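Long-range contacts in 6-pyruvoyl tetrahydropterin synthase (PDB 2A0S), which belongs to the 6-pyruvoyl tetrahydropterin synthase family and holds a zinc ion and biopterin in pockets shared between subunits of a six-chain assembly: residues G42-L47 with C111-E116; H36-K41 with K130-E135; H88-M93 with V125-K130; H48-N53 with V166-S171. All coordinates share one frame; numbering follows the deposited sequence.

Contact 1. Residues G42-L47 with C111-E116. With BIO (biopterin), chain D.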
# COMPACT_ATOMS: atom_id res chain seq x y z
N GLY A 42 -37.66 -0.26 2.56
CA GLY A 42 -37.72 0.76 1.52
C GLY A 42 -36.52 0.83 0.59
O GLY A 42 -36.47 1.68 -0.30
N PHE A 43 -35.55 -0.07 0.78
CA PHE A 43 -34.33 -0.07 -0.03
C PHE A 43 -33.82 -1.47 -0.36
O PHE A 43 -33.76 -2.34 0.51
CB PHE A 43 -33.23 0.75 0.66
CG PHE A 43 -31.92 0.78 -0.10
CD1 PHE A 43 -31.71 1.70 -1.12
CD2 PHE A 43 -30.90 -0.11 0.22
CE1 PHE A 43 -30.50 1.72 -1.82
CE2 PHE A 43 -29.69 -0.09 -0.47
CZ PHE A 43 -29.49 0.83 -1.49
N ARG A 44 -33.46 -1.66 -1.62
CA ARG A 44 -32.83 -2.88 -2.08
C ARG A 44 -31.83 -2.57 -3.19
O ARG A 44 -32.14 -1.82 -4.12
CB ARG A 44 -33.88 -3.88 -2.57
CG ARG A 44 -33.31 -5.24 -2.94
CD ARG A 44 -34.30 -6.05 -3.76
NE ARG A 44 -34.54 -5.50 -5.09
CZ ARG A 44 -33.80 -5.77 -6.17
NH1 ARG A 44 -34.10 -5.22 -7.33
NH2 ARG A 44 -32.75 -6.57 -6.08
N GLU A 45 -30.64 -3.15 -3.10
CA GLU A 45 -29.63 -3.00 -4.14
C GLU A 45 -29.46 -4.28 -4.95
O GLU A 45 -29.89 -5.36 -4.53
CB GLU A 45 -28.29 -2.53 -3.55
CG GLU A 45 -27.60 -3.53 -2.64
CD GLU A 45 -26.40 -2.95 -1.91
OE1 GLU A 45 -26.18 -1.73 -1.97
OE2 GLU A 45 -25.67 -3.74 -1.27
N THR A 46 -28.83 -4.16 -6.12
CA THR A 46 -28.60 -5.30 -7.00
C THR A 46 -27.51 -6.22 -6.46
O THR A 46 -26.66 -5.79 -5.68
CB THR A 46 -28.23 -4.85 -8.43
OG1 THR A 46 -27.12 -3.95 -8.37
CG2 THR A 46 -29.41 -4.15 -9.11
N LEU A 47 -27.56 -7.48 -6.88
CA LEU A 47 -26.55 -8.47 -6.51
C LEU A 47 -25.17 -8.06 -7.01
O LEU A 47 -24.99 -7.71 -8.18
CB LEU A 47 -26.93 -9.85 -7.06
CG LEU A 47 -25.97 -11.02 -6.82
CD1 LEU A 47 -25.91 -11.41 -5.35
CD2 LEU A 47 -26.36 -12.21 -7.67
N CYS A 111 -37.89 -10.49 -2.55
CA CYS A 111 -37.73 -9.18 -1.94
C CYS A 111 -39.06 -8.43 -1.85
O CYS A 111 -40.08 -8.90 -2.35
CB CYS A 111 -36.69 -8.37 -2.72
SG CYS A 111 -35.10 -9.21 -2.94
N GLU A 112 -39.04 -7.26 -1.19
CA GLU A 112 -40.22 -6.42 -1.03
C GLU A 112 -40.78 -5.93 -2.37
O GLU A 112 -41.99 -5.83 -2.54
CB GLU A 112 -39.92 -5.21 -0.14
CG GLU A 112 -39.82 -5.53 1.35
CD GLU A 112 -39.69 -4.28 2.21
OE1 GLU A 112 -38.98 -3.33 1.81
OE2 GLU A 112 -40.31 -4.24 3.30
N ASP A 113 -39.88 -5.64 -3.30
CA ASP A 113 -40.26 -5.17 -4.64
C ASP A 113 -40.61 -6.33 -5.58
O ASP A 113 -40.74 -6.14 -6.80
CB ASP A 113 -39.16 -4.28 -5.25
CG ASP A 113 -37.83 -5.01 -5.43
OD1 ASP A 113 -37.70 -6.19 -5.02
OD2 ASP A 113 -36.89 -4.41 -5.99
N ASN A 114 -40.76 -7.52 -5.00
CA ASN A 114 -41.14 -8.75 -5.71
C ASN A 114 -40.08 -9.34 -6.65
O ASN A 114 -40.37 -10.28 -7.40
CB ASN A 114 -42.49 -8.58 -6.42
CG ASN A 114 -43.66 -8.48 -5.45
OD1 ASN A 114 -43.96 -9.43 -4.73
ND2 ASN A 114 -44.31 -7.33 -5.44
N SER A 115 -38.86 -8.81 -6.59
CA SER A 115 -37.74 -9.39 -7.32
C SER A 115 -37.34 -10.74 -6.71
O SER A 115 -37.37 -10.90 -5.48
CB SER A 115 -36.55 -8.42 -7.36
OG SER A 115 -36.13 -8.06 -6.06
N GLU A 116 -36.99 -11.69 -7.57
CA GLU A 116 -36.72 -13.06 -7.14
C GLU A 116 -35.30 -13.51 -7.44
O GLU A 116 -34.78 -13.29 -8.54
CB GLU A 116 -37.72 -14.03 -7.80
CG GLU A 116 -39.14 -13.91 -7.28
CD GLU A 116 -40.14 -14.72 -8.09
OE1 GLU A 116 -40.19 -14.55 -9.33
OE2 GLU A 116 -40.88 -15.53 -7.49
N1 BIO D . -22.76 1.63 4.47
N2 BIO D . -22.28 1.79 6.73
C2 BIO D . -22.35 1.06 5.62
N3 BIO D . -22.00 -0.30 5.65
C4 BIO D . -22.07 -1.06 4.47
O4 BIO D . -21.77 -2.25 4.49
C4A BIO D . -22.50 -0.44 3.30
C8A BIO D . -22.83 0.92 3.33
N8 BIO D . -23.24 1.53 2.20
C7 BIO D . -23.33 0.86 1.06
C6 BIO D . -22.99 -0.50 1.01
N5 BIO D . -22.59 -1.12 2.14
C9 BIO D . -23.11 -1.28 -0.32
O9 BIO D . -23.20 -2.68 -0.05
C10 BIO D . -21.92 -1.02 -1.27
O10 BIO D . -20.69 -0.96 -0.54
C11 BIO D . -22.13 0.25 -2.10
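Arg44 reaches from a short strand, outermost within this chain, to the type I turn Cys111-Asn114 and to Ser115 just after it, one long side chain spanning backbones whose nearest CA atoms are 8.0 Å apart. From CB the chain first runs straight, with CG placed opposite the backbone N (chi1 -174°), and CB and CG serve as the stem. The first atom to touch is CD, which rests against the thiol of Cys111, with Arg44 CD to Cys111 SG at 3.4 Å. Here the chain bends (chi3 68°), which carries the guanidinium past the cysteine to the carboxylate of Asp113, the two side chains crossing at roughly a right angle. Arg44 NE gives the main bond of the salt bridge, to Asp113 OD2 at 2.7 Å; the oxygen is met on its syn side, at the edge of the guanidinium. Arg44 NH1 adds a weak bond to Asp113 OD2 at 3.2 Å. Ser115 OG sits over one guanidinium face, offset toward the rim, and makes no hydrogen bond with NE.

Asp113 is itself held in place: its OD1 accepts from Ser115 N, forming an Asx turn, and from Ser115 OG at 2.7 Å, both from one carboxylate face. The two bonds help to hold the carboxylate in position for the arginine. Asp123 of the second subunit makes a long, weak ion pair with Arg44 NH2. This surface contact joins strand 43-44, at the margin, within this chain, of the five-stranded antiparallel sheet beside strand 20-40, to the loop linking strands 106-110 and 116-120.

Contact 2. Residues H36-K41 with K130-E135. With BIO (biopterin), chain D.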
# COMPACT_ATOMS: atom_id res chain seq x y z
N HIS A 36 -23.23 -10.67 -2.26
CA HIS A 36 -24.27 -10.21 -1.34
C HIS A 36 -25.07 -9.06 -1.95
O HIS A 36 -24.74 -8.55 -3.02
CB HIS A 36 -23.66 -9.80 0.01
CG HIS A 36 -23.38 -8.33 0.13
ND1 HIS A 36 -22.48 -7.67 -0.67
CD2 HIS A 36 -23.90 -7.40 0.96
CE1 HIS A 36 -22.45 -6.39 -0.34
NE2 HIS A 36 -23.30 -6.20 0.65
N PHE A 37 -26.15 -8.68 -1.27
CA PHE A 37 -26.82 -7.40 -1.49
C PHE A 37 -27.49 -6.92 -0.21
O PHE A 37 -28.02 -7.72 0.56
CB PHE A 37 -27.79 -7.44 -2.69
CG PHE A 37 -28.97 -8.35 -2.50
CD1 PHE A 37 -30.15 -7.88 -1.92
CD2 PHE A 37 -28.93 -9.67 -2.95
CE1 PHE A 37 -31.25 -8.73 -1.76
CE2 PHE A 37 -30.02 -10.52 -2.79
CZ PHE A 37 -31.19 -10.04 -2.20
N ILE A 38 -27.45 -5.61 0.01
CA ILE A 38 -28.11 -4.99 1.14
C ILE A 38 -29.60 -4.85 0.86
O ILE A 38 -30.00 -4.42 -0.22
CB ILE A 38 -27.51 -3.59 1.49
CG1 ILE A 38 -26.05 -3.73 1.97
CG2 ILE A 38 -28.36 -2.84 2.52
CD1 ILE A 38 -25.86 -4.60 3.20
N ALA A 39 -30.41 -5.25 1.84
CA ALA A 39 -31.85 -5.03 1.78
C ALA A 39 -32.36 -4.63 3.16
O ALA A 39 -32.12 -5.33 4.15
CB ALA A 39 -32.56 -6.28 1.27
N PHE A 40 -33.04 -3.49 3.22
CA PHE A 40 -33.79 -3.08 4.41
C PHE A 40 -35.10 -2.39 4.00
O PHE A 40 -35.44 -2.38 2.82
CB PHE A 40 -32.94 -2.23 5.37
CG PHE A 40 -32.35 -0.99 4.75
CD1 PHE A 40 -33.09 0.19 4.65
CD2 PHE A 40 -31.04 -0.98 4.30
CE1 PHE A 40 -32.54 1.34 4.09
CE2 PHE A 40 -30.47 0.16 3.74
CZ PHE A 40 -31.23 1.33 3.64
N LYS A 41 -35.82 -1.85 4.98
CA LYS A 41 -37.13 -1.22 4.72
C LYS A 41 -37.04 -0.07 3.72
O LYS A 41 -36.42 0.96 4.00
CB LYS A 41 -37.78 -0.76 6.03
CG LYS A 41 -38.42 -1.88 6.83
CD LYS A 41 -39.30 -1.32 7.95
CE LYS A 41 -40.08 -2.43 8.64
NZ LYS A 41 -41.04 -1.89 9.64
N LYS A 130 -29.24 -9.78 10.32
CA LYS A 130 -30.40 -9.17 9.68
C LYS A 130 -30.05 -8.56 8.32
O LYS A 130 -30.87 -8.57 7.40
CB LYS A 130 -31.03 -8.11 10.59
CG LYS A 130 -31.61 -8.66 11.89
CD LYS A 130 -32.31 -7.58 12.70
CE LYS A 130 -33.67 -7.19 12.10
NZ LYS A 130 -34.67 -8.30 12.18
N HIS A 131 -28.85 -8.00 8.22
CA HIS A 131 -28.36 -7.40 6.98
C HIS A 131 -26.92 -7.81 6.75
O HIS A 131 -26.13 -7.90 7.69
CB HIS A 131 -28.43 -5.87 7.04
CG HIS A 131 -29.71 -5.33 7.60
ND1 HIS A 131 -29.91 -5.15 8.95
CD2 HIS A 131 -30.85 -4.94 6.99
CE1 HIS A 131 -31.12 -4.66 9.15
NE2 HIS A 131 -31.72 -4.53 7.98
N SER A 132 -26.57 -8.06 5.49
CA SER A 132 -25.20 -8.40 5.12
C SER A 132 -24.33 -7.14 5.03
O SER A 132 -23.55 -6.97 4.08
CB SER A 132 -25.18 -9.19 3.81
OG SER A 132 -25.90 -8.51 2.79
N SER A 133 -24.47 -6.26 6.02
CA SER A 133 -23.67 -5.04 6.10
C SER A 133 -22.31 -5.35 6.73
O SER A 133 -22.15 -6.35 7.43
CB SER A 133 -24.40 -3.97 6.91
OG SER A 133 -24.58 -4.37 8.26
N THR A 134 -21.34 -4.48 6.47
CA THR A 134 -19.99 -4.63 7.02
C THR A 134 -20.02 -4.63 8.55
O THR A 134 -19.28 -5.38 9.20
CB THR A 134 -19.04 -3.53 6.49
OG1 THR A 134 -19.29 -3.30 5.10
CG2 THR A 134 -17.59 -3.94 6.65
N GLU A 135 -20.89 -3.80 9.12
CA GLU A 135 -21.09 -3.71 10.57
C GLU A 135 -21.54 -5.04 11.18
O GLU A 135 -20.96 -5.50 12.16
CB GLU A 135 -22.10 -2.61 10.92
CG GLU A 135 -21.61 -1.18 10.68
CD GLU A 135 -22.00 -0.62 9.31
OE1 GLU A 135 -21.97 -1.38 8.31
OE2 GLU A 135 -22.32 0.58 9.24
N1 BIO D . -22.76 1.63 4.47
N2 BIO D . -22.28 1.79 6.73
C2 BIO D . -22.35 1.06 5.62
N3 BIO D . -22.00 -0.30 5.65
C4 BIO D . -22.07 -1.06 4.47
O4 BIO D . -21.77 -2.25 4.49
C4A BIO D . -22.50 -0.44 3.30
C8A BIO D . -22.83 0.92 3.33
N8 BIO D . -23.24 1.53 2.20
C7 BIO D . -23.33 0.86 1.06
C6 BIO D . -22.99 -0.50 1.01
N5 BIO D . -22.59 -1.12 2.14
C9 BIO D . -23.11 -1.28 -0.32
O9 BIO D . -23.20 -2.68 -0.05
C10 BIO D . -21.92 -1.02 -1.27
O10 BIO D . -20.69 -0.96 -0.54
C11 BIO D . -22.13 0.25 -2.10
O HOH W 1 -28.94 -7.65 3.57
O HOH W 2 -26.70 -10.54 1.11
O HOH W 3 -31.56 -7.93 4.75
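The biopterin pocket is walled here by the end of strand 20-40 and the start of helix 134-149, and Ser132, just ahead of the helix, is where His36, Phe37 and Ile38 press upon it. Ser132 OG lies in plane at the edge of the His36 ring, 2.9 Å from His36 CD2, but the assignment of the ring atoms is doubtful. Ile38 CG1 lies beside its backbone N (chi1 -65°), and the bend at chi2 (-59°) sets CD1 against Ser132, with Ile38 CD1 to Ser132 O at 3.4 Å; CG1 turns to the ligand. Further along, Ala39 O meets the edge of the His131 ring in plane, 3.1 Å from His131 CD2, while His131 ND1 is bonded to Glu136.

Ser133 occupies the N-cap of the helix, its OG bonding weakly to Glu136 N and also to Gly66 O of the third subunit. The helix beginning there grips one edge of biopterin: Thr134 N and OG1 bond to O4, and the Glu135 carboxylate takes N3 and N2, with Glu135 OE2 to biopterin N2 at 2.8 Å. Backbone groups of Ile69 and Phe71 of the third subunit bond the ligand too. Three waters link the two segments. One receives from Ser132 N and donates to Phe37 O, a second accepts from Phe37 N and bonds to Ser132 OG, and a third donates to Ala39 O, at 2.7 Å, and Lys130 O.

Contact 3. Residues H88-M93 with V125-K130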
# COMPACT_ATOMS: atom_id res chain seq x y z
N HIS A 88 -18.88 -17.74 -1.25
CA HIS A 88 -20.31 -17.97 -1.06
C HIS A 88 -21.12 -16.68 -1.22
O HIS A 88 -20.57 -15.58 -1.17
CB HIS A 88 -20.59 -18.57 0.32
CG HIS A 88 -20.11 -19.98 0.48
ND1 HIS A 88 -18.96 -20.30 1.17
CD2 HIS A 88 -20.62 -21.15 0.04
CE1 HIS A 88 -18.78 -21.61 1.14
NE2 HIS A 88 -19.78 -22.15 0.46
N PHE A 89 -22.42 -16.83 -1.44
CA PHE A 89 -23.36 -15.72 -1.28
C PHE A 89 -23.69 -15.61 0.21
O PHE A 89 -24.09 -16.59 0.84
CB PHE A 89 -24.63 -15.95 -2.11
CG PHE A 89 -25.74 -14.98 -1.80
CD1 PHE A 89 -25.75 -13.70 -2.36
CD2 PHE A 89 -26.78 -15.35 -0.95
CE1 PHE A 89 -26.78 -12.80 -2.07
CE2 PHE A 89 -27.81 -14.46 -0.66
CZ PHE A 89 -27.81 -13.19 -1.22
N ILE A 90 -23.52 -14.41 0.76
CA ILE A 90 -23.85 -14.17 2.17
C ILE A 90 -25.35 -13.97 2.33
O ILE A 90 -25.91 -12.96 1.89
CB ILE A 90 -23.07 -12.96 2.75
CG1 ILE A 90 -21.56 -13.25 2.77
CG2 ILE A 90 -23.57 -12.62 4.15
CD1 ILE A 90 -20.69 -12.04 3.06
N LEU A 91 -25.99 -14.96 2.95
CA LEU A 91 -27.44 -14.94 3.16
C LEU A 91 -27.79 -14.60 4.61
O LEU A 91 -27.49 -15.38 5.52
CB LEU A 91 -28.05 -16.29 2.74
CG LEU A 91 -29.56 -16.53 2.88
CD1 LEU A 91 -30.38 -15.49 2.13
CD2 LEU A 91 -29.90 -17.93 2.39
N PRO A 92 -28.41 -13.42 4.83
CA PRO A 92 -28.84 -13.01 6.17
C PRO A 92 -30.09 -13.77 6.61
O PRO A 92 -31.15 -13.63 5.99
CB PRO A 92 -29.15 -11.51 6.00
CG PRO A 92 -28.75 -11.15 4.60
CD PRO A 92 -28.75 -12.41 3.81
N MET A 93 -29.96 -14.56 7.67
CA MET A 93 -31.04 -15.40 8.18
C MET A 93 -32.21 -14.62 8.77
O MET A 93 -33.37 -15.01 8.59
CB MET A 93 -30.51 -16.36 9.25
CG MET A 93 -29.55 -17.43 8.77
SD MET A 93 -28.83 -18.35 10.15
CE MET A 93 -30.22 -19.35 10.67
N VAL A 125 -23.99 -19.16 2.34
CA VAL A 125 -23.64 -19.33 3.74
C VAL A 125 -24.67 -18.60 4.59
O VAL A 125 -24.82 -17.37 4.50
CB VAL A 125 -22.16 -18.92 4.04
CG1 VAL A 125 -21.89 -17.45 3.69
CG2 VAL A 125 -21.80 -19.22 5.49
N GLN A 126 -25.41 -19.36 5.39
CA GLN A 126 -26.45 -18.81 6.25
C GLN A 126 -25.85 -18.24 7.53
O GLN A 126 -25.33 -18.98 8.38
CB GLN A 126 -27.52 -19.86 6.58
CG GLN A 126 -28.57 -20.04 5.49
CD GLN A 126 -29.79 -20.80 5.97
OE1 GLN A 126 -29.71 -21.98 6.29
NE2 GLN A 126 -30.93 -20.11 6.02
N ILE A 127 -25.93 -16.92 7.66
CA ILE A 127 -25.33 -16.21 8.77
C ILE A 127 -26.43 -15.57 9.62
O ILE A 127 -27.33 -14.92 9.08
CB ILE A 127 -24.31 -15.15 8.26
CG1 ILE A 127 -23.20 -15.84 7.47
CG2 ILE A 127 -23.72 -14.34 9.40
CD1 ILE A 127 -22.57 -14.97 6.42
N PRO A 128 -26.39 -15.79 10.95
CA PRO A 128 -27.38 -15.24 11.89
C PRO A 128 -27.33 -13.71 12.02
O PRO A 128 -27.03 -13.19 13.09
CB PRO A 128 -27.01 -15.92 13.22
CG PRO A 128 -25.58 -16.26 13.09
CD PRO A 128 -25.38 -16.62 11.65
N ILE A 129 -27.65 -13.02 10.93
CA ILE A 129 -27.66 -11.56 10.87
C ILE A 129 -28.90 -11.06 10.13
O ILE A 129 -29.54 -11.82 9.40
CB ILE A 129 -26.38 -10.98 10.20
CG1 ILE A 129 -26.16 -11.59 8.80
CG2 ILE A 129 -25.16 -11.17 11.10
CD1 ILE A 129 -25.01 -10.99 8.02
N LYS A 130 -29.24 -9.78 10.32
CA LYS A 130 -30.40 -9.17 9.68
C LYS A 130 -30.05 -8.56 8.32
O LYS A 130 -30.87 -8.57 7.40
CB LYS A 130 -31.03 -8.11 10.59
CG LYS A 130 -31.61 -8.66 11.89
CD LYS A 130 -32.31 -7.58 12.70
CE LYS A 130 -33.67 -7.19 12.10
NZ LYS A 130 -34.67 -8.30 12.18
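Ile90 and Ile127 form the apolar centre: Ile90 CG2 meets Ile127 CD1 at 3.4 Å, tighter than carbons usually pack. The two side chains cross at a slant, and Ile127 reaches the methyl because its CG1 lies beside its own backbone N (chi1 -60°) with CD1 stretched onward. Val125 flanks them through its CG1, opposite Ile90 CG1. Ile90, Pro92, Val125 and Ile127 share the face that rests on helix 134-149, where Ile137 touches Ile90 and Tyr140 touches Ile127. Ile129 closes the far end, its CG1 lying 4.1 Å from Pro92 CB, and touches Glu136 of the helix.

The face of Leu91 and Gln126 is more mixed. These two run side by side in the same direction, Leu91 CD2 to Gln126 CG at 4.0 Å, and both lean on Phe107. At the end of the strands Met93 lays CG against Gln126 CB and swings its sulfur toward the ring of Pro128.

Between the faces lies the polar seam. Leu91 uses both its N and its O toward the partner strand, its N bonding to Val125 O and its O receiving Ile127 N at 3.1 Å. Val125 N to Phe89 O closes one end and Met93 N to Ile127 O, at 3.0 Å, the other. Ile127 O takes a second donor, Ile129 N, through an inverse gamma turn centred on Pro128. Pro92 fits because its nitrogen faces away from the partner strand. The register, with the strand directions 34° apart, is that of a twisted two-stranded parallel sheet, with the three-stranded antiparallel sheet 99-120 inserted between its two strands in the sequence.

Contact 4. Residues H48-N53 with V166-S171. With ZN (zinc ion), chain C; BIO (biopterin), chain D.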
# COMPACT_ATOMS: atom_id res chain seq x y z
N HIS A 48 -24.20 -8.10 -6.10
CA HIS A 48 -22.80 -7.84 -6.43
C HIS A 48 -21.92 -8.61 -5.46
O HIS A 48 -22.38 -9.55 -4.81
CB HIS A 48 -22.50 -6.34 -6.40
CG HIS A 48 -22.72 -5.70 -5.06
ND1 HIS A 48 -23.97 -5.45 -4.55
CD2 HIS A 48 -21.84 -5.26 -4.13
CE1 HIS A 48 -23.86 -4.89 -3.36
NE2 HIS A 48 -22.57 -4.76 -3.08
N GLY A 49 -20.65 -8.23 -5.36
CA GLY A 49 -19.71 -8.92 -4.49
C GLY A 49 -18.55 -8.06 -4.05
O GLY A 49 -18.37 -6.94 -4.54
N HIS A 50 -17.75 -8.60 -3.12
CA HIS A 50 -16.59 -7.90 -2.57
C HIS A 50 -15.48 -8.86 -2.19
O HIS A 50 -15.72 -10.04 -1.90
CB HIS A 50 -16.99 -7.11 -1.32
CG HIS A 50 -17.98 -6.02 -1.57
ND1 HIS A 50 -17.62 -4.79 -2.07
CD2 HIS A 50 -19.32 -5.98 -1.39
CE1 HIS A 50 -18.70 -4.04 -2.19
NE2 HIS A 50 -19.74 -4.73 -1.77
N ASN A 51 -14.25 -8.35 -2.20
CA ASN A 51 -13.14 -9.00 -1.51
C ASN A 51 -13.10 -8.45 -0.09
O ASN A 51 -12.51 -7.40 0.17
CB ASN A 51 -11.80 -8.71 -2.21
CG ASN A 51 -11.76 -9.22 -3.64
OD1 ASN A 51 -12.20 -10.33 -3.94
ND2 ASN A 51 -11.23 -8.40 -4.54
N TYR A 52 -13.76 -9.15 0.83
CA TYR A 52 -13.78 -8.74 2.23
C TYR A 52 -12.44 -9.06 2.89
O TYR A 52 -11.80 -10.05 2.55
CB TYR A 52 -14.89 -9.45 3.00
CG TYR A 52 -16.30 -9.02 2.64
CD1 TYR A 52 -17.01 -9.67 1.63
CD2 TYR A 52 -16.93 -8.00 3.35
CE1 TYR A 52 -18.31 -9.29 1.31
CE2 TYR A 52 -18.23 -7.61 3.04
CZ TYR A 52 -18.92 -8.26 2.02
OH TYR A 52 -20.20 -7.88 1.71
N ASN A 53 -12.03 -8.22 3.83
CA ASN A 53 -10.78 -8.42 4.55
C ASN A 53 -10.94 -8.18 6.04
O ASN A 53 -11.61 -7.23 6.46
CB ASN A 53 -9.69 -7.52 3.97
CG ASN A 53 -8.34 -8.20 3.90
OD1 ASN A 53 -7.80 -8.42 2.81
ND2 ASN A 53 -7.78 -8.54 5.06
N VAL A 166 -13.50 -5.21 9.68
CA VAL A 166 -13.89 -5.82 8.41
C VAL A 166 -13.99 -4.73 7.35
O VAL A 166 -14.64 -3.71 7.57
CB VAL A 166 -15.22 -6.61 8.53
CG1 VAL A 166 -15.68 -7.14 7.17
CG2 VAL A 166 -15.07 -7.76 9.52
N SER A 167 -13.34 -4.95 6.22
CA SER A 167 -13.43 -4.03 5.09
C SER A 167 -14.23 -4.64 3.95
O SER A 167 -13.96 -5.77 3.53
CB SER A 167 -12.04 -3.60 4.61
OG SER A 167 -11.31 -4.70 4.09
N GLU A 168 -15.22 -3.90 3.47
CA GLU A 168 -15.99 -4.27 2.29
C GLU A 168 -15.14 -3.97 1.06
O GLU A 168 -15.16 -4.71 0.08
CB GLU A 168 -17.29 -3.45 2.24
CG GLU A 168 -18.42 -4.10 1.45
CD GLU A 168 -19.70 -3.28 1.47
OE1 GLU A 168 -19.62 -2.03 1.55
OE2 GLU A 168 -20.79 -3.88 1.40
N SER A 169 -14.39 -2.87 1.14
CA SER A 169 -13.44 -2.47 0.11
C SER A 169 -12.27 -1.77 0.82
O SER A 169 -12.40 -1.42 1.99
CB SER A 169 -14.11 -1.53 -0.89
OG SER A 169 -14.54 -0.33 -0.27
N PRO A 170 -11.13 -1.58 0.11
CA PRO A 170 -10.02 -0.83 0.71
C PRO A 170 -10.41 0.57 1.20
O PRO A 170 -9.65 1.21 1.93
CB PRO A 170 -9.02 -0.71 -0.45
CG PRO A 170 -9.32 -1.89 -1.31
CD PRO A 170 -10.80 -2.07 -1.24
N SER A 171 -11.60 1.03 0.81
CA SER A 171 -12.10 2.36 1.17
C SER A 171 -13.10 2.37 2.32
O SER A 171 -13.19 3.36 3.06
CB SER A 171 -12.71 3.05 -0.06
OG SER A 171 -13.83 2.33 -0.54
ZN ZN C . -21.71 -4.31 -1.14
N1 BIO D . -22.76 1.63 4.47
N2 BIO D . -22.28 1.79 6.73
C2 BIO D . -22.35 1.06 5.62
N3 BIO D . -22.00 -0.30 5.65
C4 BIO D . -22.07 -1.06 4.47
O4 BIO D . -21.77 -2.25 4.49
C4A BIO D . -22.50 -0.44 3.30
C8A BIO D . -22.83 0.92 3.33
N8 BIO D . -23.24 1.53 2.20
C7 BIO D . -23.33 0.86 1.06
C6 BIO D . -22.99 -0.50 1.01
N5 BIO D . -22.59 -1.12 2.14
C9 BIO D . -23.11 -1.28 -0.32
O9 BIO D . -23.20 -2.68 -0.05
C10 BIO D . -21.92 -1.02 -1.27
O10 BIO D . -20.69 -0.96 -0.54
C11 BIO D . -22.13 0.25 -2.10
O HOH W 4 -11.63 -5.16 1.35
O HOH W 5 -21.15 -5.98 3.29
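His50 and Glu168 make the compact half of this contact, stacking where the zinc ion is bound. Glu168 CG sits over the middle of the imidazole, 3.4 Å from the centroid of the His50 ring and 5° off its normal, a CH-pi contact, with the carboxylate plane 25° from that of the ring. The extended chain of Glu168, with CG opposite the backbone N (chi1 -156°), carries the acid past the ring to the ligand, Glu168 OE1 accepting from biopterin O10 at 2.6 Å. Asn51 of the second subunit bonds to His50 ND1, which helps to fix the ring's rotation. Also close is the antiparallel hydrogen-bonded pair of Asn53 and Ser167, with Ser167 N to Asn53 O at 2.9 Å.

Elsewhere the two segments separate, and water fills in. One water donates to Asn51 O and bonds to Ser167 OG. Another accepts from Tyr52 OH at 2.6 Å and donates to Glu168 OE2. The chain turns a corner at Glu168, where Glu168 and Ser169 together face Gln172 in a classic beta bulge. His48 NE2, at 2.2 Å, and His50 NE2, at 2.1 Å, bind the zinc ion with biopterin O9, and Glu168 OE2 makes a long approach of 2.7 Å to the zinc. His36 brings its ring to the same ion, probably as the third histidine of this family's zinc site, though its modelled ring orientation is doubtful.

Along the chain the first segments of three contacts follow one another without a break, contact 2 at 36-41, contact 1 at 42-47 and contact 4 at 48-53, with contact 3 later at 88-93; their partners come in the order 111-116, 125-130, 130-135 and 166-171. Contacts 1, 2 and 4 all reach the five-stranded antiparallel sheet and biopterin, whereas contact 3 belongs to the small parallel sheet. Contacts 2 and 3 share Lys130, and their centres are about 9 Å apart; contacts 1 and 4 are the most distant, about 21 Å. His36 N probably bonds to His48 O, joining contacts 2 and 4 around the metal. One pocket is thus assembled from sequence-distant pieces and completed by the third subunit.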